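Local coordinates for aminotransferase (Psychrobacter arcticus 273-4, PDB 3IF2), which probably catalyses pyridoxal 5'-phosphate-dependent transfer of an amino group, consistent with a valine-pyruvate transaminase of the class I and II aminotransferase family, at residues 215-220 and 397-402. Numbering follows the deposited sequence.
Sequences PTNPTG and EYFFPG. With PLP (pyridoxal-5'-phosphate), chain C.
Phe399 lays one face of its ring against the pyrrolidine of Pro218, a worked example of how a cofactor-binding loop is backed by hydrophobic packing. Followed outward, Phe399 begins at CB, which only grazes Pro218 CG. Its CG and CD1 then meet the proline more fully, CD1 coming within 3.5 Å of Pro218 CG. Further out the nearest proline atom changes to Pro218 CB, 3.6 Å from Phe399 CE1. Phe399 CE1 also lies 3.8 Å from Asn217 OD1, which approaches the ring obliquely; CZ is left with Pro218 CB. The CH-pi contact places Pro218 CB 3.8 Å from the centroid of the Phe399 ring, 22° off its normal. With CG anti to the carbonyl carbon (chi1 -65°), the ring is directed at the 215-220 loop. Pro218 follows Asn217 through a cis peptide bond, so the residue packed on the ring is next to the one that holds the cofactor. That asparagine gives ND2 to PLP O3 in a nearly straight 2.6 Å bond, while OD1 accepts from Arg416, so both ends of the amide are engaged. An alanine replacing Phe399 would probably remove the aromatic cover from one side of Pro218 and leave the turn that carries Asn217 less firmly held. The chemistry thus divides the labour: apolar contact supports the proline, and directional polar bonds orient the amide, whose N-H donation probably helps stabilise negative charge on the cofactor's phenolic oxygen.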
loop_
_atom_site.group_PDB
_atom_site.type_symbol
_atom_site.label_atom_id
_atom_site.label_comp_id
_atom_site.label_asym_id
_atom_site.label_seq_id
_atom_site.Cartn_x
_atom_site.Cartn_y
_atom_site.Cartn_z
ATOM N N PRO A 215 -6.608 -22.809 -2.401
ATOM C CA PRO A 215 -5.588 -23.599 -3.119
ATOM C C PRO A 215 -4.234 -22.894 -3.195
ATOM O O PRO A 215 -4.145 -21.666 -3.044
ATOM C CB PRO A 215 -6.178 -23.826 -4.511
ATOM C CG PRO A 215 -7.387 -22.974 -4.612
ATOM C CD PRO A 215 -7.751 -22.450 -3.265
ATOM N N THR A 216 -3.196 -23.688 -3.459
ATOM C CA THR A 216 -1.833 -23.227 -3.452
ATOM C C THR A 216 -1.305 -22.783 -4.810
ATOM O O THR A 216 -1.594 -23.404 -5.835
ATOM C CB THR A 216 -0.916 -24.330 -2.901
ATOM O OG1 THR A 216 -1.373 -24.700 -1.599
ATOM C CG2 THR A 216 0.546 -23.874 -2.815
ATOM N N ASN A 217 -0.582 -21.660 -4.778
ATOM C CA ASN A 217 0.233 -21.144 -5.873
ATOM C C ASN A 217 1.572 -21.714 -5.396
ATOM O O ASN A 217 1.981 -21.408 -4.273
ATOM C CB ASN A 217 0.228 -19.592 -5.888
ATOM C CG ASN A 217 1.144 -18.975 -6.968
ATOM O OD1 ASN A 217 2.023 -19.632 -7.484
ATOM N ND2 ASN A 217 0.939 -17.694 -7.285
ATOM N N PRO A 218 2.301 -22.457 -6.248
ATOM C CA PRO A 218 2.168 -22.779 -7.663
ATOM C C PRO A 218 1.593 -24.137 -8.040
ATOM O O PRO A 218 1.531 -24.432 -9.227
ATOM C CB PRO A 218 3.641 -22.852 -8.047
ATOM C CG PRO A 218 4.224 -23.661 -6.911
ATOM C CD PRO A 218 3.411 -23.255 -5.678
ATOM N N THR A 219 1.202 -24.947 -7.064
ATOM C CA THR A 219 0.893 -26.352 -7.299
ATOM C C THR A 219 -0.494 -26.685 -7.772
ATOM O O THR A 219 -0.672 -27.660 -8.496
ATOM C CB THR A 219 1.123 -27.164 -6.017
ATOM O OG1 THR A 219 0.316 -26.608 -4.975
ATOM C CG2 THR A 219 2.583 -27.111 -5.615
ATOM N N GLY A 220 -1.469 -25.888 -7.352
ATOM C CA GLY A 220 -2.868 -26.190 -7.569
ATOM C C GLY A 220 -3.398 -27.146 -6.488
ATOM O O GLY A 220 -4.556 -27.588 -6.578
ATOM N N GLU A 397 12.677 -23.876 -8.359
ATOM C CA GLU A 397 13.579 -23.556 -7.260
ATOM C C GLU A 397 13.245 -22.308 -6.420
ATOM O O GLU A 397 13.783 -22.172 -5.331
ATOM C CB GLU A 397 15.039 -23.564 -7.706
ATOM C CG GLU A 397 15.503 -22.424 -8.588
ATOM C CD GLU A 397 17.002 -22.532 -8.869
ATOM O OE1 GLU A 397 17.396 -23.405 -9.694
ATOM O OE2 GLU A 397 17.774 -21.754 -8.248
ATOM N N TYR A 398 12.354 -21.436 -6.903
ATOM C CA TYR A 398 11.938 -20.230 -6.165
ATOM C C TYR A 398 10.679 -20.388 -5.301
ATOM O O TYR A 398 10.290 -19.431 -4.622
ATOM C CB TYR A 398 11.763 -19.043 -7.134
ATOM C CG TYR A 398 13.002 -18.772 -7.959
ATOM C CD1 TYR A 398 14.234 -18.479 -7.333
ATOM C CD2 TYR A 398 12.966 -18.815 -9.366
ATOM C CE1 TYR A 398 15.412 -18.241 -8.092
ATOM C CE2 TYR A 398 14.141 -18.565 -10.140
ATOM C CZ TYR A 398 15.355 -18.282 -9.489
ATOM O OH TYR A 398 16.491 -18.040 -10.222
ATOM N N PHE A 399 10.074 -21.578 -5.287
ATOM C CA PHE A 399 8.833 -21.829 -4.546
ATOM C C PHE A 399 9.025 -22.633 -3.261
ATOM O O PHE A 399 8.092 -23.272 -2.793
ATOM C CB PHE A 399 7.791 -22.506 -5.470
ATOM C CG PHE A 399 7.338 -21.655 -6.614
ATOM C CD1 PHE A 399 6.244 -20.811 -6.482
ATOM C CD2 PHE A 399 7.984 -21.719 -7.829
ATOM C CE1 PHE A 399 5.799 -20.013 -7.556
ATOM C CE2 PHE A 399 7.561 -20.945 -8.910
ATOM C CZ PHE A 399 6.458 -20.075 -8.774
ATOM N N PHE A 400 10.207 -22.559 -2.660
ATOM C CA PHE A 400 10.510 -23.250 -1.411
ATOM C C PHE A 400 11.134 -22.217 -0.467
ATOM O O PHE A 400 12.351 -22.181 -0.322
ATOM C CB PHE A 400 11.459 -24.426 -1.684
ATOM C CG PHE A 400 10.880 -25.503 -2.577
ATOM C CD1 PHE A 400 11.005 -25.424 -3.963
ATOM C CD2 PHE A 400 10.233 -26.600 -2.029
ATOM C CE1 PHE A 400 10.477 -26.439 -4.804
ATOM C CE2 PHE A 400 9.714 -27.619 -2.845
ATOM C CZ PHE A 400 9.831 -27.534 -4.239
ATOM N N PRO A 401 10.301 -21.323 0.123
ATOM C CA PRO A 401 10.807 -20.309 1.038
ATOM C C PRO A 401 11.419 -20.918 2.290
ATOM O O PRO A 401 10.825 -21.815 2.894
ATOM C CB PRO A 401 9.550 -19.502 1.411
ATOM C CG PRO A 401 8.630 -19.740 0.364
ATOM C CD PRO A 401 8.857 -21.125 -0.104
ATOM N N GLY A 402 12.604 -20.430 2.649
ATOM C CA GLY A 402 13.329 -20.910 3.809
ATOM C C GLY A 402 13.978 -22.290 3.693
ATOM O O GLY A 402 14.472 -22.793 4.700
HETATM N N1 PLP C . -1.932 -15.445 -2.511
HETATM C C2 PLP C . -1.605 -16.272 -3.564
HETATM C C2A PLP C . -1.652 -17.748 -3.328
HETATM C C3 PLP C . -1.256 -15.713 -4.815
HETATM O O3 PLP C . -0.928 -16.497 -5.888
HETATM C C4 PLP C . -1.219 -14.307 -4.972
HETATM C C4A PLP C . -0.575 -13.765 -6.243
HETATM O O4A PLP C . -1.117 -12.882 -6.920
HETATM C C5 PLP C . -1.560 -13.472 -3.856
HETATM C C6 PLP C . -1.914 -14.083 -2.639
HETATM C C5A PLP C . -1.512 -11.932 -3.903
HETATM O O4P PLP C . -2.707 -11.337 -4.364
HETATM P P PLP C . -2.966 -9.763 -4.186
HETATM O O1P PLP C . -1.940 -8.901 -3.491
HETATM O O2P PLP C . -4.221 -9.766 -3.380
HETATM O O3P PLP C . -3.154 -9.250 -5.559
#